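Local coordinates for putative pachytene checkpoint protein 2 (Caenorhabditis elegans, PDB 4XGU) that hydrolyses ATP as an AAA+ protein remodeler and probably plays a key role in chromosome recombination during meiosis, at residues Glu148-Val153 / Ala193-Ile198; Ala157-Lys162 / Ile169-Leu174; Ser333-Leu338 / Pro406-Leu411. All coordinates share one frame; numbering follows the deposited sequence.

Contact 1: Glu148-Val153 / Ala193-Ile198; sequences EVMSYV and AQHLSI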
loop_
_atom_site.group_PDB
_atom_site.type_symbol
_atom_site.label_atom_id
_atom_site.label_comp_id
_atom_site.label_asym_id
_atom_site.label_seq_id
_atom_site.Cartn_x
_atom_site.Cartn_y
_atom_site.Cartn_z
ATOM N N GLU B 148 29.011 28.924 -16.440
ATOM C CA GLU B 148 29.257 27.499 -16.235
ATOM C C GLU B 148 28.319 26.643 -17.078
ATOM O O GLU B 148 28.754 25.705 -17.745
ATOM C CB GLU B 148 29.111 27.136 -14.755
ATOM C CG GLU B 148 30.092 27.853 -13.843
ATOM C CD GLU B 148 29.902 27.494 -12.382
ATOM O OE1 GLU B 148 30.449 28.211 -11.516
ATOM O OE2 GLU B 148 29.206 26.497 -12.097
ATOM N N VAL B 149 27.033 26.974 -17.042
ATOM C CA VAL B 149 26.029 26.250 -17.816
ATOM C C VAL B 149 26.252 26.430 -19.316
ATOM O O VAL B 149 26.235 25.460 -20.077
ATOM C CB VAL B 149 24.608 26.714 -17.455
ATOM C CG1 VAL B 149 23.592 26.106 -18.407
ATOM C CG2 VAL B 149 24.284 26.349 -16.015
ATOM N N MET B 150 26.466 27.677 -19.724
ATOM C CA MET B 150 26.703 28.020 -21.123
ATOM C C MET B 150 27.850 27.216 -21.741
ATOM O O MET B 150 27.675 26.567 -22.774
ATOM C CB MET B 150 26.994 29.519 -21.247
ATOM C CG MET B 150 27.288 30.000 -22.657
ATOM S SD MET B 150 25.863 29.863 -23.752
ATOM C CE MET B 150 26.446 30.805 -25.161
ATOM N N SER B 151 29.017 27.252 -21.103
ATOM C CA SER B 151 30.199 26.601 -21.658
ATOM C C SER B 151 30.069 25.080 -21.666
ATOM O O SER B 151 30.497 24.423 -22.615
ATOM C CB SER B 151 31.452 27.011 -20.881
ATOM O OG SER B 151 31.418 26.511 -19.558
ATOM N N TYR B 152 29.474 24.527 -20.611
ATOM C CA TYR B 152 29.336 23.080 -20.484
ATOM C C TYR B 152 28.378 22.516 -21.523
ATOM O O TYR B 152 28.684 21.529 -22.190
ATOM C CB TYR B 152 28.856 22.705 -19.080
ATOM C CG TYR B 152 28.963 21.231 -18.758
ATOM C CD1 TYR B 152 27.915 20.360 -19.034
ATOM C CD2 TYR B 152 30.107 20.710 -18.170
ATOM C CE1 TYR B 152 28.006 19.013 -18.734
ATOM C CE2 TYR B 152 30.207 19.366 -17.865
ATOM C CZ TYR B 152 29.154 18.522 -18.150
ATOM O OH TYR B 152 29.250 17.181 -17.850
ATOM N N VAL B 153 27.216 23.144 -21.656
ATOM C CA VAL B 153 26.194 22.654 -22.573
ATOM C C VAL B 153 26.655 22.828 -24.016
ATOM O O VAL B 153 26.350 22.002 -24.880
ATOM C CB VAL B 153 24.851 23.367 -22.344
ATOM C CG1 VAL B 153 23.839 22.934 -23.372
ATOM C CG2 VAL B 153 24.334 23.063 -20.948
ATOM N N ALA B 193 19.198 27.977 -25.007
ATOM C CA ALA B 193 18.846 27.462 -26.322
ATOM C C ALA B 193 18.886 28.567 -27.377
ATOM O O ALA B 193 19.202 28.312 -28.538
ATOM C CB ALA B 193 17.472 26.813 -26.283
ATOM N N GLN B 194 18.559 29.793 -26.973
ATOM C CA GLN B 194 18.592 30.930 -27.887
ATOM C C GLN B 194 20.008 31.164 -28.395
ATOM O O GLN B 194 20.228 31.357 -29.591
ATOM C CB GLN B 194 18.065 32.193 -27.201
ATOM C CG GLN B 194 17.994 33.426 -28.100
ATOM C CD GLN B 194 16.715 33.491 -28.919
ATOM O OE1 GLN B 194 15.963 32.520 -29.002
ATOM N NE2 GLN B 194 16.464 34.643 -29.528
ATOM N N HIS B 195 20.968 31.138 -27.478
ATOM C CA HIS B 195 22.360 31.372 -27.836
ATOM C C HIS B 195 22.923 30.209 -28.643
ATOM O O HIS B 195 23.582 30.414 -29.664
ATOM C CB HIS B 195 23.209 31.613 -26.583
ATOM C CG HIS B 195 23.155 33.023 -26.077
ATOM N ND1 HIS B 195 23.737 34.077 -26.748
ATOM C CD2 HIS B 195 22.593 33.550 -24.963
ATOM C CE1 HIS B 195 23.531 35.194 -26.072
ATOM N NE2 HIS B 195 22.840 34.902 -24.986
ATOM N N LEU B 196 22.663 28.991 -28.186
ATOM C CA LEU B 196 23.188 27.803 -28.850
ATOM C C LEU B 196 22.723 27.705 -30.297
ATOM O O LEU B 196 23.493 27.319 -31.172
ATOM C CB LEU B 196 22.781 26.548 -28.087
ATOM C CG LEU B 196 23.532 26.312 -26.777
ATOM C CD1 LEU B 196 22.959 25.109 -26.060
ATOM C CD2 LEU B 196 25.020 26.123 -27.037
ATOM N N SER B 197 21.467 28.063 -30.547
ATOM C CA SER B 197 20.922 28.043 -31.901
ATOM C C SER B 197 21.687 28.990 -32.827
ATOM O O SER B 197 21.855 28.711 -34.014
ATOM C CB SER B 197 19.441 28.415 -31.884
ATOM O OG SER B 197 19.266 29.750 -31.444
ATOM N N ILE B 198 22.148 30.108 -32.279
ATOM C CA ILE B 198 22.939 31.066 -33.045
ATOM C C ILE B 198 24.397 30.617 -33.139
ATOM O O ILE B 198 25.007 30.687 -34.205
ATOM C CB ILE B 198 22.872 32.474 -32.423
ATOM C CG1 ILE B 198 21.435 32.999 -32.450
ATOM C CG2 ILE B 198 23.794 33.431 -33.160
ATOM C CD1 ILE B 198 21.240 34.263 -31.649
#
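Met150 and Val153 of helix 145-161 meet His195 and Leu196 of helix 185-199. Both helices belong to the AAA+ ATPase module. The second follows the Walker A loop, and its segment 193-198 is near its C-terminal end. Met150 and Leu196 bury the most surface, and Val153 comes next. The backbones stay apart, with 8.5 Å between Met150 CA and Leu196 CA, so side chains fill the interface. Met150 does not start out directed at the other helix. Its CG lies anti to the backbone N (chi1 179°), and a bend at chi2 (66°) carries the thioether across. The methyl CE then reaches His195 CB at 3.6 Å. The two side chains cross at about a right angle. CE approaches the imidazole obliquely, and Met150 SD is 5.5 Å from the centroid of the His195 ring, so the sulfur-aromatic contact is loose. The polar end of His195 has its own partner: ND1 is hydrogen-bonded to Glu14. The ring also makes an edge-to-face contact with Trp136. Glu14 belongs to strand 12-16 of the N-terminal domain, so His195 joins that domain to the ATPase module. Leu196 and Val153 both point toward the opposite helix. Both also rest on Leu294 of strand 293-299, which places them between the helices and the central sheet. Leu192, one turn before Leu196, touches Met150 and Val153 as well. Nothing polar crosses between the two segments. The buried Ser197 hydroxyl is satisfied within its own helix by the carbonyl O of Gln194. The second touch between the helices is methyl to methyl, Val153 CG1 3.6 Å from Leu196 CD1, with the two side chains set crosswise.

Contact 2: Ala157-Lys162 / Ile169-Leu174; sequences ARLSEK and INVNRL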
loop_
_atom_site.group_PDB
_atom_site.type_symbol
_atom_site.label_atom_id
_atom_site.label_comp_id
_atom_site.label_asym_id
_atom_site.label_seq_id
_atom_site.Cartn_x
_atom_site.Cartn_y
_atom_site.Cartn_z
ATOM N N ALA B 157 26.898 19.985 -26.913
ATOM C CA ALA B 157 26.375 20.195 -28.257
ATOM C C ALA B 157 27.464 20.031 -29.313
ATOM O O ALA B 157 27.244 19.394 -30.344
ATOM C CB ALA B 157 25.735 21.573 -28.362
ATOM N N ARG B 158 28.634 20.608 -29.052
ATOM C CA ARG B 158 29.762 20.521 -29.977
ATOM C C ARG B 158 30.192 19.075 -30.194
ATOM O O ARG B 158 30.396 18.642 -31.328
ATOM C CB ARG B 158 30.944 21.347 -29.466
ATOM C CG ARG B 158 31.213 22.608 -30.269
ATOM C CD ARG B 158 32.380 23.402 -29.696
ATOM N NE ARG B 158 32.024 24.088 -28.455
ATOM C CZ ARG B 158 32.702 23.981 -27.315
ATOM N NH1 ARG B 158 33.780 23.213 -27.255
ATOM N NH2 ARG B 158 32.307 24.643 -26.236
ATOM N N LEU B 159 30.332 18.335 -29.099
ATOM C CA LEU B 159 30.677 16.921 -29.165
ATOM C C LEU B 159 29.627 16.144 -29.946
ATOM O O LEU B 159 29.953 15.398 -30.869
ATOM C CB LEU B 159 30.820 16.337 -27.759
ATOM C CG LEU B 159 32.079 16.715 -26.981
ATOM C CD1 LEU B 159 31.972 16.245 -25.540
ATOM C CD2 LEU B 159 33.303 16.115 -27.651
ATOM N N SER B 160 28.366 16.339 -29.570
ATOM C CA SER B 160 27.248 15.644 -30.196
ATOM C C SER B 160 27.198 15.893 -31.699
ATOM O O SER B 160 26.928 14.978 -32.475
ATOM C CB SER B 160 25.933 16.075 -29.550
ATOM O OG SER B 160 26.018 15.965 -28.141
ATOM N N GLU B 161 27.467 17.131 -32.104
ATOM C CA GLU B 161 27.502 17.477 -33.519
ATOM C C GLU B 161 28.623 16.719 -34.226
ATOM O O GLU B 161 28.498 16.360 -35.397
ATOM C CB GLU B 161 27.677 18.988 -33.698
ATOM C CG GLU B 161 27.426 19.494 -35.114
ATOM C CD GLU B 161 28.632 19.335 -36.022
ATOM O OE1 GLU B 161 28.448 18.936 -37.193
ATOM O OE2 GLU B 161 29.761 19.613 -35.566
ATOM N N LYS B 162 29.711 16.467 -33.504
ATOM C CA LYS B 162 30.857 15.758 -34.060
ATOM C C LYS B 162 30.700 14.243 -33.953
ATOM O O LYS B 162 31.641 13.494 -34.211
ATOM C CB LYS B 162 32.140 16.209 -33.366
ATOM C CG LYS B 162 32.567 17.621 -33.737
ATOM C CD LYS B 162 33.381 18.269 -32.630
ATOM C CE LYS B 162 33.863 19.655 -33.030
ATOM N NZ LYS B 162 34.886 19.595 -34.110
ATOM N N ILE B 169 32.743 7.580 -24.886
ATOM C CA ILE B 169 32.584 8.780 -24.073
ATOM C C ILE B 169 31.117 9.013 -23.735
ATOM O O ILE B 169 30.269 9.089 -24.623
ATOM C CB ILE B 169 33.154 10.019 -24.780
ATOM C CG1 ILE B 169 34.671 9.895 -24.914
ATOM C CG2 ILE B 169 32.790 11.284 -24.019
ATOM C CD1 ILE B 169 35.331 11.112 -25.507
ATOM N N ASN B 170 30.824 9.130 -22.444
ATOM C CA ASN B 170 29.447 9.216 -21.974
ATOM C C ASN B 170 28.844 10.612 -22.119
ATOM O O ASN B 170 29.193 11.535 -21.384
ATOM C CB ASN B 170 29.370 8.761 -20.516
ATOM C CG ASN B 170 27.979 8.892 -19.937
ATOM O OD1 ASN B 170 27.080 8.118 -20.267
ATOM N ND2 ASN B 170 27.797 9.868 -19.056
ATOM N N VAL B 171 27.933 10.754 -23.076
ATOM C CA VAL B 171 27.227 12.009 -23.297
ATOM C C VAL B 171 25.720 11.760 -23.268
ATOM O O VAL B 171 25.158 11.196 -24.208
ATOM C CB VAL B 171 27.623 12.658 -24.638
ATOM C CG1 VAL B 171 26.845 13.942 -24.862
ATOM C CG2 VAL B 171 29.120 12.926 -24.677
ATOM N N ASN B 172 25.072 12.179 -22.185
ATOM C CA ASN B 172 23.657 11.886 -21.974
ATOM C C ASN B 172 22.709 12.766 -22.783
ATOM O O ASN B 172 21.569 12.381 -23.034
ATOM C CB ASN B 172 23.309 12.012 -20.489
ATOM C CG ASN B 172 23.735 10.802 -19.683
ATOM O OD1 ASN B 172 23.769 9.682 -20.193
ATOM N ND2 ASN B 172 24.056 11.021 -18.413
ATOM N N ARG B 173 23.187 13.948 -23.169
ATOM C CA ARG B 173 22.391 14.938 -23.899
ATOM C C ARG B 173 21.210 15.451 -23.081
ATOM O O ARG B 173 20.267 16.018 -23.631
ATOM C CB ARG B 173 21.883 14.366 -25.228
ATOM C CG ARG B 173 22.398 15.098 -26.452
ATOM C CD ARG B 173 23.572 14.380 -27.086
ATOM N NE ARG B 173 23.172 13.125 -27.714
ATOM C CZ ARG B 173 24.010 12.310 -28.347
ATOM N NH1 ARG B 173 25.296 12.623 -28.435
ATOM N NH2 ARG B 173 23.564 11.184 -28.889
ATOM N N LEU B 174 21.267 15.253 -21.768
ATOM C CA LEU B 174 20.234 15.761 -20.870
ATOM C C LEU B 174 20.863 16.700 -19.852
ATOM O O LEU B 174 21.980 16.469 -19.395
ATOM C CB LEU B 174 19.506 14.606 -20.168
ATOM C CG LEU B 174 18.234 14.907 -19.359
ATOM C CD1 LEU B 174 17.310 13.702 -19.346
ATOM C CD2 LEU B 174 18.554 15.319 -17.930
#
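Ser160, near the end of helix 145-161, faces the side chain of Arg173 across the loop that joins the two segments. The hydroxyl comes to the edge of the guanidinium, near its plane. NH1 gives it a weak hydrogen bond, 3.4 Å from Arg173 NH1 to Ser160 OG with an N-H...O angle of 150°. The aliphatic part of the arginine lies closer still, with Arg173 CD 3.1 Å from Ser160 OG. Bends at chi2 (99°) and chi3 (70°) fold the arginine back toward the serine. The carbonyl O of Val171 sits over one guanidinium face, offset toward the rim. The main partner of the hydroxyl is Leu156 O, in its own helix. The stronger partner of Arg173 is the carbonyl O of Arg288, held by NE. A leucine in place of Arg173 would probably leave Arg288 O without its NE donor and the Ser160 hydroxyl without its weak NH1 bond. Val171 adds an apolar side to the contact. Its CG1 is 3.9 Å from Ser160 OG, and its CG2 loosely faces Leu159 CD1. Ile169 and Leu159 also pack on Pro391 and Tyr395 of a neighbouring subunit. Segment 169-174 leads into strand 174-178, which runs to the Walker A loop, so the contact fastens a helix to the lead-in of the P-loop strand of an AAA+ ATPase fold.

Contact 3: Ser333-Leu338 / Pro406-Leu411; sequences SSIMEL and PNCMNL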
loop_
_atom_site.group_PDB
_atom_site.type_symbol
_atom_site.label_atom_id
_atom_site.label_comp_id
_atom_site.label_asym_id
_atom_site.label_seq_id
_atom_site.Cartn_x
_atom_site.Cartn_y
_atom_site.Cartn_z
ATOM N N SER B 333 18.575 47.381 -11.613
ATOM C CA SER B 333 18.145 47.188 -12.993
ATOM C C SER B 333 16.698 47.620 -13.194
ATOM O O SER B 333 16.336 48.123 -14.254
ATOM C CB SER B 333 18.313 45.728 -13.406
ATOM O OG SER B 333 19.643 45.295 -13.191
ATOM N N SER B 334 15.873 47.415 -12.172
ATOM C CA SER B 334 14.475 47.827 -12.229
ATOM C C SER B 334 14.364 49.347 -12.280
ATOM O O SER B 334 13.631 49.896 -13.103
ATOM C CB SER B 334 13.699 47.281 -11.027
ATOM O OG SER B 334 13.667 45.865 -11.034
ATOM N N ILE B 335 15.100 50.021 -11.402
ATOM C CA ILE B 335 15.091 51.478 -11.344
ATOM C C ILE B 335 15.612 52.086 -12.643
ATOM O O ILE B 335 15.030 53.033 -13.170
ATOM C CB ILE B 335 15.935 51.997 -10.166
ATOM C CG1 ILE B 335 15.385 51.458 -8.846
ATOM C CG2 ILE B 335 15.964 53.517 -10.146
ATOM C CD1 ILE B 335 16.212 51.842 -7.642
ATOM N N MET B 336 16.705 51.532 -13.159
ATOM C CA MET B 336 17.299 52.031 -14.396
ATOM C C MET B 336 16.353 51.856 -15.579
ATOM O O MET B 336 16.306 52.700 -16.475
ATOM C CB MET B 336 18.629 51.330 -14.675
ATOM C CG MET B 336 19.719 51.676 -13.676
ATOM S SD MET B 336 19.837 53.456 -13.411
ATOM C CE MET B 336 20.348 54.007 -15.039
ATOM N N GLU B 337 15.599 50.761 -15.573
ATOM C CA GLU B 337 14.603 50.510 -16.609
ATOM C C GLU B 337 13.410 51.438 -16.441
ATOM O O GLU B 337 12.816 51.888 -17.421
ATOM C CB GLU B 337 14.148 49.048 -16.577
ATOM C CG GLU B 337 12.938 48.734 -17.452
ATOM C CD GLU B 337 13.228 48.830 -18.942
ATOM O OE1 GLU B 337 14.404 49.017 -19.324
ATOM O OE2 GLU B 337 12.272 48.712 -19.738
ATOM N N LEU B 338 13.065 51.728 -15.191
ATOM C CA LEU B 338 11.990 52.669 -14.900
ATOM C C LEU B 338 12.359 54.077 -15.352
ATOM O O LEU B 338 11.492 54.872 -15.714
ATOM C CB LEU B 338 11.664 52.669 -13.408
ATOM C CG LEU B 338 10.846 51.497 -12.868
ATOM C CD1 LEU B 338 10.740 51.591 -11.355
ATOM C CD2 LEU B 338 9.465 51.471 -13.505
ATOM N N PRO B 406 14.906 60.055 -4.550
ATOM C CA PRO B 406 14.835 59.837 -3.100
ATOM C C PRO B 406 13.539 59.161 -2.656
ATOM O O PRO B 406 13.570 58.290 -1.787
ATOM C CB PRO B 406 14.926 61.254 -2.527
ATOM C CG PRO B 406 15.653 62.027 -3.563
ATOM C CD PRO B 406 15.166 61.474 -4.865
ATOM N N ASN B 407 12.416 59.558 -3.248
ATOM C CA ASN B 407 11.137 58.937 -2.926
ATOM C C ASN B 407 11.062 57.503 -3.437
ATOM O O ASN B 407 10.451 56.640 -2.807
ATOM C CB ASN B 407 9.982 59.759 -3.500
ATOM C CG ASN B 407 9.124 60.384 -2.419
ATOM O OD1 ASN B 407 9.027 59.859 -1.310
ATOM N ND2 ASN B 407 8.495 61.510 -2.738
ATOM N N CYS B 408 11.692 57.261 -4.583
ATOM C CA CYS B 408 11.730 55.933 -5.185
ATOM C C CYS B 408 12.328 54.901 -4.238
ATOM O O CYS B 408 11.820 53.787 -4.113
ATOM C CB CYS B 408 12.526 55.967 -6.487
ATOM S SG CYS B 408 12.972 54.340 -7.111
ATOM N N MET B 409 13.414 55.283 -3.576
ATOM C CA MET B 409 14.057 54.429 -2.588
ATOM C C MET B 409 13.118 54.179 -1.410
ATOM O O MET B 409 13.058 53.072 -0.873
ATOM C CB MET B 409 15.362 55.066 -2.109
ATOM C CG MET B 409 16.572 54.152 -2.186
ATOM S SD MET B 409 16.855 53.467 -3.829
ATOM C CE MET B 409 16.930 54.957 -4.814
ATOM N N ASN B 410 12.378 55.214 -1.023
ATOM C CA ASN B 410 11.451 55.109 0.094
ATOM C C ASN B 410 10.254 54.224 -0.253
ATOM O O ASN B 410 9.784 53.450 0.580
ATOM C CB ASN B 410 10.975 56.497 0.524
ATOM C CG ASN B 410 10.707 56.587 2.016
ATOM O OD1 ASN B 410 11.589 56.955 2.794
ATOM N ND2 ASN B 410 9.486 56.249 2.423
ATOM N N LEU B 411 9.771 54.336 -1.487
ATOM C CA LEU B 411 8.623 53.547 -1.922
ATOM C C LEU B 411 9.000 52.085 -2.115
ATOM O O LEU B 411 8.240 51.186 -1.755
ATOM C CB LEU B 411 8.031 54.108 -3.216
ATOM C CG LEU B 411 7.404 55.504 -3.149
ATOM C CD1 LEU B 411 6.630 55.802 -4.425
ATOM C CD2 LEU B 411 6.511 55.650 -1.922
#
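Ile335 of helix 324-340 reaches across to Cys408 and Met409 of helix 405-420. Both helices belong to the C-terminal helical lid of the AAA+ ATPase, and the contact is plain helix-to-helix packing inside it. Ile335 supplies most of the surface buried from its side. Its CB points toward the other helix. The CG1 branch carries the contact from there. CG1 lies anti to the carbonyl carbon (chi1 -60°), and the chain runs on straight through chi2 (176°). CG1 already lies against the Cys408 sulfur. The tip, CD1, goes further and meets a second sulfur, with 4.2 Å between Ile335 CD1 and Met409 SD. The isoleucine methyl thus meets two sulfurs, from consecutive residues. They arrive in different ways. Cys408 CB points toward the other helix, and SG, anti to the backbone N, ends beside Ile335. Met409 starts off to one side. Its chain is bent at chi2 and chi3 and brings SD to the methyl; the two side chains cross at about a right angle. Met409 also packs on Ile371, Leu372 and Ile375 of helix 367-378, so three lid helices share this apolar core. Helix 324-340 also meets a neighbouring subunit. Glu337 OE2, salt-bridged to Arg340 of its own chain, is hydrogen-bonded to Asn165 N of that subunit, and Leu338 packs on Ile169 of the same subunit. No hydrogen bond links the two segments. The spacing is relaxed rather than tight: Cys408 SG stands 4.1 Å from Ile335 CG1 and the same distance from Ile335 CD1.

How the contacts relate
All three contacts are buried, but they differ in depth. Contact 1 has its centre about 9 Å from the centre of the chain; those of contacts 2 and 3 lie about 21 and 24 Å from it, on opposite sides. Contacts 1 and 2 share helix 145-161 and touch each other. Contact 3 is separate, in the lid, its centre about 45 Å from that of contact 2. Contacts 1 and 3 are side-chain packing between helices, with methionine in both and a cysteine in contact 3. Contact 2 joins a helix to a loop and adds a weak polar bond. In the hexamer, segment 333-338 packs on segment 169-174 of a neighbouring subunit, so the lid of one copy meets the contact 2 region of another.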